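MGS-M4 (Unidentified, PDB 4Q3M) is an aldo-keto reductase with an alpha/beta (TIM) barrel and an unknown substrate, which probably reduces carbonyl groups with a nicotinamide cofactor. Local coordinates at residues A[8-13]-A[129-134]; A[49-54]-A[89-94]; A[83-88]-A[118-123]; A[113-118]-A[147-152]. All coordinates share one frame; numbering follows the deposited sequence.

Interaction 1: A[8-13]-A[129-134]; sequences NNYEMP and KVKAIG
The N-terminal beta hairpin, which closes the floor of the barrel as in other aldo-keto reductases, reaches segment 129-134 here through N8 and Y10. The hairpin pairs strand 3-5 with strand 11-13, and N8 and Y10 belong to the turn between them. N8 gives the polar link. N8 ND2 donates to K131 O at 2.9 Å, approaching close to the line of the carbonyl bond, and the oxygen stays near the plane of the amide. The bond is bent at the hydrogen (135°). The same ND2 is also hydrogen-bonded to Y125 OH. At the other end of the amide, N8 OD1 takes a weak bond from Y10 N at 3.3 Å, which may help to orient the amide. Y10 gives the apolar link. One face of its ring lies against K131, with CB 3.6 Å from the ring centroid and displaced toward the rim, a CH-pi contact. Y10 OH is hydrogen-bonded to D101 OD1. K131 bends at CB-CG (chi2 -56°), and its amino end leads away from the hairpin. Before that, K131 CG passes Y10 OH at 3.6 Å.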
loop_
_atom_site.group_PDB
_atom_site.type_symbol
_atom_site.label_atom_id
_atom_site.label_comp_id
_atom_site.label_asym_id
_atom_site.label_seq_id
_atom_site.Cartn_x
_atom_site.Cartn_y
_atom_site.Cartn_z
ATOM N N ASN A 8 -11.411 23.117 -10.982
ATOM C CA ASN A 8 -11.480 24.575 -11.002
ATOM C C ASN A 8 -11.380 25.115 -12.425
ATOM O O ASN A 8 -11.029 26.278 -12.633
ATOM C CB ASN A 8 -10.378 25.177 -10.130
ATOM C CG ASN A 8 -8.990 24.933 -10.691
ATOM O OD1 ASN A 8 -8.756 23.955 -11.399
ATOM N ND2 ASN A 8 -8.061 25.827 -10.375
ATOM N N ASN A 9 -11.680 24.248 -13.391
ATOM C CA ASN A 9 -11.675 24.579 -14.819
ATOM C C ASN A 9 -10.294 24.937 -15.364
ATOM O O ASN A 9 -10.178 25.460 -16.473
ATOM C CB ASN A 9 -12.648 25.726 -15.109
ATOM C CG ASN A 9 -14.045 25.452 -14.589
ATOM O OD1 ASN A 9 -14.545 24.332 -14.681
ATOM N ND2 ASN A 9 -14.681 26.479 -14.035
ATOM N N TYR A 10 -9.248 24.650 -14.595
ATOM C CA TYR A 10 -7.888 24.925 -15.044
ATOM C C TYR A 10 -7.343 23.742 -15.836
ATOM O O TYR A 10 -7.363 22.605 -15.364
ATOM C CB TYR A 10 -6.976 25.239 -13.856
ATOM C CG TYR A 10 -5.682 25.917 -14.247
ATOM C CD1 TYR A 10 -5.643 27.280 -14.509
ATOM C CD2 TYR A 10 -4.500 25.194 -14.355
ATOM C CE1 TYR A 10 -4.464 27.907 -14.867
ATOM C CE2 TYR A 10 -3.315 25.814 -14.714
ATOM C CZ TYR A 10 -3.304 27.169 -14.969
ATOM O OH TYR A 10 -2.129 27.791 -15.324
ATOM N N GLU A 11 -6.858 24.015 -17.043
ATOM C CA GLU A 11 -6.389 22.959 -17.932
ATOM C C GLU A 11 -5.014 22.435 -17.533
ATOM O O GLU A 11 -4.176 23.173 -17.014
ATOM C CB GLU A 11 -6.357 23.454 -19.379
ATOM C CG GLU A 11 -7.733 23.687 -19.978
ATOM C CD GLU A 11 -7.673 24.131 -21.425
ATOM O OE1 GLU A 11 -6.556 24.375 -21.927
ATOM O OE2 GLU A 11 -8.744 24.234 -22.061
ATOM N N MET A 12 -4.798 21.150 -17.787
ATOM C CA MET A 12 -3.545 20.488 -17.454
ATOM C C MET A 12 -3.191 19.476 -18.536
ATOM O O MET A 12 -3.935 18.519 -18.753
ATOM C CB MET A 12 -3.647 19.802 -16.090
ATOM C CG MET A 12 -2.384 19.088 -15.639
ATOM S SD MET A 12 -2.637 18.184 -14.098
ATOM C CE MET A 12 -0.974 17.619 -13.754
ATOM N N PRO A 13 -2.063 19.696 -19.231
ATOM C CA PRO A 13 -1.586 18.768 -20.264
ATOM C C PRO A 13 -1.506 17.340 -19.737
ATOM O O PRO A 13 -0.805 17.085 -18.756
ATOM C CB PRO A 13 -0.198 19.312 -20.606
ATOM C CG PRO A 13 -0.296 20.769 -20.313
ATOM C CD PRO A 13 -1.191 20.877 -19.108
ATOM N N LYS A 129 -0.952 32.699 -6.381
ATOM C CA LYS A 129 0.416 32.234 -6.589
ATOM C C LYS A 129 0.449 30.791 -7.088
ATOM O O LYS A 129 1.434 30.356 -7.683
ATOM C CB LYS A 129 1.231 32.374 -5.303
ATOM C CG LYS A 129 1.511 33.819 -4.915
ATOM C CD LYS A 129 2.370 33.907 -3.665
ATOM C CE LYS A 129 2.673 35.353 -3.308
ATOM N NZ LYS A 129 3.491 35.461 -2.069
ATOM N N VAL A 130 -0.626 30.050 -6.838
ATOM C CA VAL A 130 -0.794 28.726 -7.428
ATOM C C VAL A 130 -2.128 28.627 -8.158
ATOM O O VAL A 130 -3.163 29.048 -7.643
ATOM C CB VAL A 130 -0.701 27.597 -6.380
ATOM C CG1 VAL A 130 0.744 27.257 -6.098
ATOM C CG2 VAL A 130 -1.419 27.984 -5.105
ATOM N N LYS A 131 -2.091 28.071 -9.363
ATOM C CA LYS A 131 -3.282 27.969 -10.196
ATOM C C LYS A 131 -4.072 26.702 -9.889
ATOM O O LYS A 131 -5.245 26.591 -10.245
ATOM C CB LYS A 131 -2.897 28.007 -11.675
ATOM C CG LYS A 131 -2.268 29.319 -12.107
ATOM C CD LYS A 131 -3.185 30.490 -11.789
ATOM C CE LYS A 131 -2.534 31.819 -12.132
ATOM N NZ LYS A 131 -3.430 32.965 -11.813
ATOM N N ALA A 132 -3.422 25.754 -9.223
ATOM C CA ALA A 132 -4.066 24.507 -8.832
ATOM C C ALA A 132 -3.337 23.871 -7.654
ATOM O O ALA A 132 -2.107 23.878 -7.597
ATOM C CB ALA A 132 -4.123 23.544 -10.007
ATOM N N ILE A 133 -4.099 23.325 -6.712
ATOM C CA ILE A 133 -3.517 22.673 -5.545
ATOM C C ILE A 133 -4.002 21.234 -5.421
ATOM O O ILE A 133 -5.151 20.925 -5.737
ATOM C CB ILE A 133 -3.845 23.435 -4.246
ATOM C CG1 ILE A 133 -5.350 23.685 -4.135
ATOM C CG2 ILE A 133 -3.088 24.753 -4.196
ATOM C CD1 ILE A 133 -5.762 24.386 -2.860
ATOM N N GLY A 134 -3.117 20.354 -4.965
ATOM C CA GLY A 134 -3.453 18.952 -4.805
ATOM C C GLY A 134 -2.489 18.224 -3.890
ATOM O O GLY A 134 -1.753 18.846 -3.124
#

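Interaction 2: A[49-54]-A[89-94]; sequences GNEEEV and NTSLKN
The first turn of helix 51-59 meets the last turn of helix 81-94 at close backbone range, and the two are successive outer helices of the TIM barrel. They follow strands 41-43 and 69-74. The CA atoms of E52 and N94 are 4.9 Å apart. E52 CA points its hydrogen at N94 O, a CA-H...O contact of 3.5 Å that is nearly straight (163°). The side-chain contact centres on the buried carboxylate of E51. The chain of E51 is extended beyond CG, which carries the carboxylate across to the other helix. Its two oxygens have different partners. E51 OE2 lies 2.9 Å from S91 OG, a hydroxyl that also reaches A87 O within its own helix. T72 OG1, on strand 69-74, is hydrogen-bonded to this same OE2, so the helix contact is tied to the barrel wall. E51 OE1 takes a weak bond of 3.5 Å from N94 ND2, with the carboxylate and amide planes 56° apart. A leucine in place of E51 would probably leave T72 OG1 and N94 ND2 without this acceptor and loosen the join between helix and barrel. Nearer the backbones, the aliphatic parts meet. E51 CB is 3.8 Å from N94 CB, and on the exposed side E52 CG comes to 4.1 Å from the same N94 CB.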
loop_
_atom_site.group_PDB
_atom_site.type_symbol
_atom_site.label_atom_id
_atom_site.label_comp_id
_atom_site.label_asym_id
_atom_site.label_seq_id
_atom_site.Cartn_x
_atom_site.Cartn_y
_atom_site.Cartn_z
ATOM N N GLY A 49 15.920 18.698 -6.242
ATOM C CA GLY A 49 17.010 19.654 -6.275
ATOM C C GLY A 49 17.370 20.092 -7.681
ATOM O O GLY A 49 18.533 20.368 -7.973
ATOM N N ASN A 50 16.371 20.153 -8.557
ATOM C CA ASN A 50 16.597 20.588 -9.930
ATOM C C ASN A 50 15.691 21.749 -10.330
ATOM O O ASN A 50 15.611 22.102 -11.505
ATOM C CB ASN A 50 16.414 19.417 -10.904
ATOM C CG ASN A 50 15.040 18.769 -10.803
ATOM O OD1 ASN A 50 14.072 19.382 -10.352
ATOM N ND2 ASN A 50 14.952 17.516 -11.234
ATOM N N GLU A 51 15.014 22.334 -9.345
ATOM C CA GLU A 51 14.125 23.470 -9.580
ATOM C C GLU A 51 14.866 24.624 -10.245
ATOM O O GLU A 51 14.283 25.400 -11.003
ATOM C CB GLU A 51 13.498 23.942 -8.268
ATOM C CG GLU A 51 12.511 22.963 -7.660
ATOM C CD GLU A 51 11.999 23.421 -6.308
ATOM O OE1 GLU A 51 12.810 23.935 -5.508
ATOM O OE2 GLU A 51 10.787 23.272 -6.048
ATOM N N GLU A 52 16.157 24.727 -9.953
ATOM C CA GLU A 52 17.004 25.751 -10.541
ATOM C C GLU A 52 17.241 25.494 -12.028
ATOM O O GLU A 52 17.054 26.384 -12.858
ATOM C CB GLU A 52 18.338 25.824 -9.798
ATOM C CG GLU A 52 18.226 26.332 -8.371
ATOM C CD GLU A 52 19.578 26.611 -7.747
ATOM O OE1 GLU A 52 20.465 27.132 -8.455
ATOM O OE2 GLU A 52 19.755 26.309 -6.548
ATOM N N GLU A 53 17.647 24.271 -12.358
ATOM C CA GLU A 53 17.941 23.905 -13.740
ATOM C C GLU A 53 16.676 23.821 -14.589
ATOM O O GLU A 53 16.694 24.157 -15.774
ATOM C CB GLU A 53 18.692 22.574 -13.794
ATOM C CG GLU A 53 20.078 22.619 -13.172
ATOM C CD GLU A 53 20.846 21.328 -13.370
ATOM O OE1 GLU A 53 20.293 20.394 -13.989
ATOM O OE2 GLU A 53 22.002 21.247 -12.906
ATOM N N VAL A 54 15.584 23.368 -13.982
ATOM C CA VAL A 54 14.304 23.285 -14.677
ATOM C C VAL A 54 13.787 24.680 -15.016
ATOM O O VAL A 54 13.356 24.936 -16.140
ATOM C CB VAL A 54 13.249 22.533 -13.838
ATOM C CG1 VAL A 54 11.859 22.717 -14.430
ATOM C CG2 VAL A 54 13.600 21.056 -13.741
ATOM N N ASN A 89 7.986 29.775 -1.440
ATOM C CA ASN A 89 8.726 30.916 -1.964
ATOM C C ASN A 89 10.116 30.499 -2.423
ATOM O O ASN A 89 10.640 31.026 -3.404
ATOM C CB ASN A 89 8.827 32.023 -0.914
ATOM C CG ASN A 89 7.481 32.392 -0.324
ATOM O OD1 ASN A 89 6.474 32.447 -1.031
ATOM N ND2 ASN A 89 7.456 32.645 0.980
ATOM N N THR A 90 10.704 29.546 -1.706
ATOM C CA THR A 90 11.995 28.988 -2.085
ATOM C C THR A 90 11.878 28.253 -3.417
ATOM O O THR A 90 12.720 28.415 -4.300
ATOM C CB THR A 90 12.532 28.025 -1.009
ATOM O OG1 THR A 90 12.672 28.726 0.235
ATOM C CG2 THR A 90 13.884 27.461 -1.422
ATOM N N SER A 91 10.827 27.451 -3.555
ATOM C CA SER A 91 10.543 26.759 -4.808
ATOM C C SER A 91 10.322 27.762 -5.928
ATOM O O SER A 91 10.870 27.629 -7.024
ATOM C CB SER A 91 9.312 25.862 -4.665
ATOM O OG SER A 91 9.576 24.754 -3.824
ATOM N N LEU A 92 9.515 28.772 -5.628
ATOM C CA LEU A 92 9.134 29.787 -6.595
ATOM C C LEU A 92 10.343 30.565 -7.105
ATOM O O LEU A 92 10.474 30.811 -8.303
ATOM C CB LEU A 92 8.118 30.737 -5.964
ATOM C CG LEU A 92 7.347 31.632 -6.922
ATOM C CD1 LEU A 92 6.574 30.766 -7.895
ATOM C CD2 LEU A 92 6.411 32.545 -6.151
ATOM N N LYS A 93 11.230 30.938 -6.187
ATOM C CA LYS A 93 12.424 31.700 -6.538
ATOM C C LYS A 93 13.437 30.849 -7.300
ATOM O O LYS A 93 14.059 31.323 -8.251
ATOM C CB LYS A 93 13.069 32.288 -5.282
ATOM C CG LYS A 93 12.288 33.446 -4.680
ATOM C CD LYS A 93 12.939 33.953 -3.405
ATOM C CE LYS A 93 12.179 35.139 -2.837
ATOM N NZ LYS A 93 12.803 35.655 -1.588
ATOM N N ASN A 94 13.603 29.600 -6.876
ATOM C CA ASN A 94 14.496 28.674 -7.566
ATOM C C ASN A 94 14.060 28.453 -9.009
ATOM O O ASN A 94 14.887 28.405 -9.919
ATOM C CB ASN A 94 14.559 27.333 -6.833
ATOM C CG ASN A 94 15.298 27.421 -5.512
ATOM O OD1 ASN A 94 16.150 28.288 -5.320
ATOM N ND2 ASN A 94 14.976 26.518 -4.593
#

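Interaction 3: A[83-88]-A[118-123]; sequences KTLEAF and YRAFET
T84 OG1 has two backbone carbonyl oxygens within hydrogen-bonding reach, G80 O in the turn before and D78 O further back, which share its one proton. With the hydroxyl drawn to that side, the methyl of T84 is left to face helix 111-126. CG2 stands anti to the backbone N and touches two residues there. T84 CG2 lies 3.6 Å from A120 CB and 3.4 Å from F121 CE1. The second approach is at the edge of the F121 ring and in its plane, and the two side chains cross at about a right angle. L85 adds a second apolar touch on A120. L85 CD2 is 3.9 Å from A120 CB and 3.8 Å from A120 O. A120 is thus the small residue that T84 and L85 both rest on. The axes of 83-88 and 118-123 come within 9.0 Å and cross at -53°, consistent with the small A120 at the crossing. F121 starts away from helix 81-94, but the end of its ring comes nearer to T84 and also meets Y103 and L74 of the barrel. The contact across the two segments is apolar and mostly buried, and it joins neighbouring outer helices of an alpha/beta barrel, which lie side by side around the parallel strands.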
loop_
_atom_site.group_PDB
_atom_site.type_symbol
_atom_site.label_atom_id
_atom_site.label_comp_id
_atom_site.label_asym_id
_atom_site.label_seq_id
_atom_site.Cartn_x
_atom_site.Cartn_y
_atom_site.Cartn_z
ATOM N N LYS A 83 5.908 26.913 7.631
ATOM C CA LYS A 83 7.040 26.312 6.939
ATOM C C LYS A 83 6.721 26.078 5.465
ATOM O O LYS A 83 7.612 26.099 4.616
ATOM C CB LYS A 83 7.438 24.997 7.613
ATOM C CG LYS A 83 8.901 24.628 7.447
ATOM C CD LYS A 83 9.304 23.542 8.433
ATOM C CE LYS A 83 10.806 23.308 8.419
ATOM N NZ LYS A 83 11.220 22.330 9.464
ATOM N N THR A 84 5.442 25.864 5.168
ATOM C CA THR A 84 5.001 25.621 3.800
ATOM C C THR A 84 5.063 26.896 2.962
ATOM O O THR A 84 5.520 26.874 1.819
ATOM C CB THR A 84 3.566 25.056 3.762
ATOM O OG1 THR A 84 3.564 23.720 4.277
ATOM C CG2 THR A 84 3.038 25.032 2.340
ATOM N N LEU A 85 4.603 28.003 3.540
ATOM C CA LEU A 85 4.635 29.296 2.863
ATOM C C LEU A 85 6.056 29.674 2.461
ATOM O O LEU A 85 6.282 30.223 1.384
ATOM C CB LEU A 85 4.041 30.389 3.757
ATOM C CG LEU A 85 2.560 30.285 4.122
ATOM C CD1 LEU A 85 2.167 31.414 5.060
ATOM C CD2 LEU A 85 1.694 30.297 2.872
ATOM N N GLU A 86 7.009 29.366 3.335
ATOM C CA GLU A 86 8.411 29.687 3.093
ATOM C C GLU A 86 9.044 28.735 2.082
ATOM O O GLU A 86 9.821 29.154 1.224
ATOM C CB GLU A 86 9.197 29.657 4.408
ATOM C CG GLU A 86 10.690 29.927 4.262
ATOM C CD GLU A 86 11.007 31.369 3.900
ATOM O OE1 GLU A 86 10.081 32.209 3.887
ATOM O OE2 GLU A 86 12.190 31.663 3.631
ATOM N N ALA A 87 8.707 27.453 2.187
ATOM C CA ALA A 87 9.237 26.448 1.273
ATOM C C ALA A 87 8.706 26.665 -0.139
ATOM O O ALA A 87 9.344 26.281 -1.120
ATOM C CB ALA A 87 8.892 25.055 1.761
ATOM N N PHE A 88 7.532 27.281 -0.233
ATOM C CA PHE A 88 6.929 27.593 -1.522
ATOM C C PHE A 88 7.662 28.739 -2.209
ATOM O O PHE A 88 7.924 28.688 -3.412
ATOM C CB PHE A 88 5.451 27.943 -1.350
ATOM C CG PHE A 88 4.784 28.383 -2.619
ATOM C CD1 PHE A 88 4.432 27.457 -3.586
ATOM C CD2 PHE A 88 4.509 29.721 -2.847
ATOM C CE1 PHE A 88 3.822 27.857 -4.755
ATOM C CE2 PHE A 88 3.896 30.129 -4.016
ATOM C CZ PHE A 88 3.551 29.193 -4.972
ATOM N N TYR A 118 -2.092 22.189 3.856
ATOM C CA TYR A 118 -3.051 22.492 2.807
ATOM C C TYR A 118 -3.687 23.864 3.012
ATOM O O TYR A 118 -4.029 24.545 2.045
ATOM C CB TYR A 118 -4.126 21.410 2.747
ATOM C CG TYR A 118 -4.882 21.384 1.444
ATOM C CD1 TYR A 118 -4.361 20.735 0.332
ATOM C CD2 TYR A 118 -6.113 22.010 1.323
ATOM C CE1 TYR A 118 -5.049 20.709 -0.865
ATOM C CE2 TYR A 118 -6.808 21.989 0.133
ATOM C CZ TYR A 118 -6.273 21.338 -0.958
ATOM O OH TYR A 118 -6.962 21.316 -2.147
ATOM N N ARG A 119 -3.845 24.262 4.271
ATOM C CA ARG A 119 -4.342 25.596 4.591
ATOM C C ARG A 119 -3.413 26.652 4.009
ATOM O O ARG A 119 -3.857 27.710 3.562
ATOM C CB ARG A 119 -4.473 25.784 6.103
ATOM C CG ARG A 119 -5.697 25.123 6.717
ATOM C CD ARG A 119 -6.974 25.856 6.339
ATOM N NE ARG A 119 -8.150 25.263 6.971
ATOM C CZ ARG A 119 -8.939 24.366 6.390
ATOM N NH1 ARG A 119 -8.683 23.956 5.155
ATOM N NH2 ARG A 119 -9.986 23.879 7.042
ATOM N N ALA A 120 -2.117 26.352 4.015
ATOM C CA ALA A 120 -1.128 27.231 3.410
ATOM C C ALA A 120 -1.258 27.208 1.891
ATOM O O ALA A 120 -1.100 28.237 1.234
ATOM C CB ALA A 120 0.273 26.830 3.834
ATOM N N PHE A 121 -1.545 26.031 1.338
ATOM C CA PHE A 121 -1.810 25.900 -0.092
ATOM C C PHE A 121 -3.005 26.765 -0.477
ATOM O O PHE A 121 -2.992 27.444 -1.503
ATOM C CB PHE A 121 -2.086 24.444 -0.485
ATOM C CG PHE A 121 -0.854 23.586 -0.598
ATOM C CD1 PHE A 121 0.300 23.886 0.106
ATOM C CD2 PHE A 121 -0.855 22.472 -1.423
ATOM C CE1 PHE A 121 1.422 23.086 -0.004
ATOM C CE2 PHE A 121 0.266 21.673 -1.540
ATOM C CZ PHE A 121 1.404 21.980 -0.828
ATOM N N GLU A 122 -4.035 26.728 0.362
ATOM C CA GLU A 122 -5.264 27.472 0.118
ATOM C C GLU A 122 -5.029 28.979 0.156
ATOM O O GLU A 122 -5.617 29.724 -0.626
ATOM C CB GLU A 122 -6.333 27.080 1.140
ATOM C CG GLU A 122 -6.864 25.667 0.961
ATOM C CD GLU A 122 -7.874 25.282 2.023
ATOM O OE1 GLU A 122 -7.783 25.808 3.151
ATOM O OE2 GLU A 122 -8.761 24.453 1.729
ATOM N N THR A 123 -4.167 29.421 1.068
ATOM C CA THR A 123 -3.809 30.831 1.158
ATOM C C THR A 123 -3.094 31.276 -0.115
ATOM O O THR A 123 -3.376 32.345 -0.657
ATOM C CB THR A 123 -2.911 31.114 2.379
ATOM O OG1 THR A 123 -3.618 30.788 3.582
ATOM C CG2 THR A 123 -2.508 32.580 2.419
#

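Interaction 4: A[113-118]-A[147-152]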
loop_
_atom_site.group_PDB
_atom_site.type_symbol
_atom_site.label_atom_id
_atom_site.label_comp_id
_atom_site.label_asym_id
_atom_site.label_seq_id
_atom_site.Cartn_x
_atom_site.Cartn_y
_atom_site.Cartn_z
ATOM N N ASN A 113 -0.812 17.526 9.990
ATOM C CA ASN A 113 0.234 18.068 9.131
ATOM C C ASN A 113 -0.272 18.290 7.712
ATOM O O ASN A 113 0.156 19.220 7.032
ATOM C CB ASN A 113 1.452 17.144 9.107
ATOM C CG ASN A 113 2.314 17.284 10.346
ATOM O OD1 ASN A 113 2.305 18.322 11.009
ATOM N ND2 ASN A 113 3.074 16.241 10.659
ATOM N N ALA A 114 -1.182 17.429 7.273
ATOM C CA ALA A 114 -1.761 17.540 5.940
ATOM C C ALA A 114 -2.650 18.774 5.835
ATOM O O ALA A 114 -2.532 19.557 4.893
ATOM C CB ALA A 114 -2.551 16.285 5.597
ATOM N N LEU A 115 -3.533 18.944 6.813
ATOM C CA LEU A 115 -4.475 20.057 6.813
ATOM C C LEU A 115 -3.771 21.395 7.025
ATOM O O LEU A 115 -4.108 22.389 6.381
ATOM C CB LEU A 115 -5.543 19.850 7.889
ATOM C CG LEU A 115 -6.663 20.890 7.945
ATOM C CD1 LEU A 115 -7.351 21.006 6.594
ATOM C CD2 LEU A 115 -7.667 20.540 9.032
ATOM N N SER A 116 -2.795 21.416 7.929
ATOM C CA SER A 116 -2.035 22.632 8.213
ATOM C C SER A 116 -1.250 23.076 6.988
ATOM O O SER A 116 -1.151 24.266 6.691
ATOM C CB SER A 116 -1.085 22.416 9.391
ATOM O OG SER A 116 -0.386 23.607 9.705
ATOM N N THR A 117 -0.689 22.099 6.287
ATOM C CA THR A 117 0.008 22.346 5.035
ATOM C C THR A 117 -0.933 22.829 3.942
ATOM O O THR A 117 -0.617 23.756 3.194
ATOM C CB THR A 117 0.716 21.080 4.546
ATOM O OG1 THR A 117 1.703 20.675 5.505
ATOM C CG2 THR A 117 1.340 21.316 3.201
ATOM N N TYR A 118 -2.092 22.189 3.856
ATOM C CA TYR A 118 -3.051 22.492 2.807
ATOM C C TYR A 118 -3.687 23.864 3.012
ATOM O O TYR A 118 -4.029 24.545 2.045
ATOM C CB TYR A 118 -4.126 21.410 2.747
ATOM C CG TYR A 118 -4.882 21.384 1.444
ATOM C CD1 TYR A 118 -4.361 20.735 0.332
ATOM C CD2 TYR A 118 -6.113 22.010 1.323
ATOM C CE1 TYR A 118 -5.049 20.709 -0.865
ATOM C CE2 TYR A 118 -6.808 21.989 0.133
ATOM C CZ TYR A 118 -6.273 21.338 -0.958
ATOM O OH TYR A 118 -6.962 21.316 -2.147
ATOM N N MET A 147 -11.183 16.112 1.760
ATOM C CA MET A 147 -12.510 16.380 1.215
ATOM C C MET A 147 -13.430 16.962 2.282
ATOM O O MET A 147 -14.236 17.852 2.009
ATOM C CB MET A 147 -13.128 15.106 0.635
ATOM C CG MET A 147 -12.423 14.569 -0.599
ATOM S SD MET A 147 -12.381 15.762 -1.948
ATOM C CE MET A 147 -14.131 16.015 -2.230
ATOM N N GLU A 148 -13.291 16.460 3.503
ATOM C CA GLU A 148 -14.117 16.904 4.615
ATOM C C GLU A 148 -13.704 18.276 5.143
ATOM O O GLU A 148 -14.555 19.112 5.448
ATOM C CB GLU A 148 -14.066 15.878 5.750
ATOM C CG GLU A 148 -14.891 16.253 6.971
ATOM C CD GLU A 148 -16.384 16.193 6.712
ATOM O OE1 GLU A 148 -16.800 15.493 5.764
ATOM O OE2 GLU A 148 -17.144 16.850 7.456
ATOM N N ASN A 149 -12.399 18.514 5.241
ATOM C CA ASN A 149 -11.901 19.681 5.963
ATOM C C ASN A 149 -11.385 20.834 5.101
ATOM O O ASN A 149 -11.269 21.960 5.585
ATOM C CB ASN A 149 -10.796 19.247 6.928
ATOM C CG ASN A 149 -11.321 18.384 8.059
ATOM O OD1 ASN A 149 -12.008 18.870 8.957
ATOM N ND2 ASN A 149 -10.999 17.097 8.019
ATOM N N ALA A 150 -11.071 20.569 3.837
ATOM C CA ALA A 150 -10.583 21.631 2.963
ATOM C C ALA A 150 -11.710 22.582 2.582
ATOM O O ALA A 150 -12.876 22.191 2.527
ATOM C CB ALA A 150 -9.935 21.052 1.715
ATOM N N LYS A 151 -11.355 23.836 2.328
ATOM C CA LYS A 151 -12.315 24.826 1.863
ATOM C C LYS A 151 -12.174 24.980 0.354
ATOM O O LYS A 151 -13.083 25.454 -0.328
ATOM C CB LYS A 151 -12.106 26.159 2.581
ATOM C CG LYS A 151 -12.198 26.039 4.095
ATOM C CD LYS A 151 -12.034 27.380 4.786
ATOM C CE LYS A 151 -12.193 27.235 6.291
ATOM N NZ LYS A 151 -13.518 26.658 6.653
ATOM N N ILE A 152 -11.018 24.568 -0.153
ATOM C CA ILE A 152 -10.786 24.457 -1.585
ATOM C C ILE A 152 -10.361 23.024 -1.890
ATOM O O ILE A 152 -9.190 22.678 -1.739
ATOM C CB ILE A 152 -9.712 25.445 -2.074
ATOM C CG1 ILE A 152 -10.098 26.877 -1.696
ATOM C CG2 ILE A 152 -9.517 25.322 -3.579
ATOM C CD1 ILE A 152 -9.031 27.900 -2.003
#
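L115 lays its two methyls against N149, with CD1 3.9 Å and CD2 4.0 Å from N149 CB. The two side chains cross at about a right angle. L115 CG stands anti to its backbone N (chi1 -176°), which sends the branched end out from helix 111-126 to the end of helix 140-149. The amide of N149 takes no part in this touch; its ND2 bonds back to Y145 O, one turn earlier. The backbone at N149 is held from the first helix as well, because N149 O accepts from R119 NH2. The chain leaves helical geometry at A150, and Y118 meets the residues that follow. A150 CB approaches the Y118 ring obliquely, 3.6 Å from Y118 CE2. Further out, Y118 OH donates to I152 O at 2.6 Å. It arrives in the carbonyl plane, and the C=O...O angle is 158°. The same I152 O lies at the edge of the Y118 ring, near the plane of the ring. One tyrosine thus touches A150 and bonds the backbone two residues later. A phenylalanine in place of Y118 would probably keep the touch on A150 but leave I152 O without this donor, so that segment 150-152 would be held less firmly. The contact joins two successive outer helices of the TIM barrel, and it holds the backbone at I152, in the loop between helix 140-149 and the next barrel strand, 156-160.

Overall arrangement
Interaction 1 lies nearest the centre of the chain, about 13 Å away, and joins the N-terminal hairpin to the barrel. The other three follow the outer helices in order. Interactions 2 and 3 share helix 81-94, and interactions 3 and 4 share helix 111-126. Interaction 3 is the buried one and is apolar. Interaction 4 is a surface contact that adds a tyrosine-to-backbone bond. Interaction 2 is partly buried, and a carboxylate carries it. Interactions 3 and 4 touch directly, their centres 11 Å apart. I133 in segment 129-134 packs on Y118 and F121, so the interior strand and the helix layer meet there. Interactions 2 and 4 stay well apart.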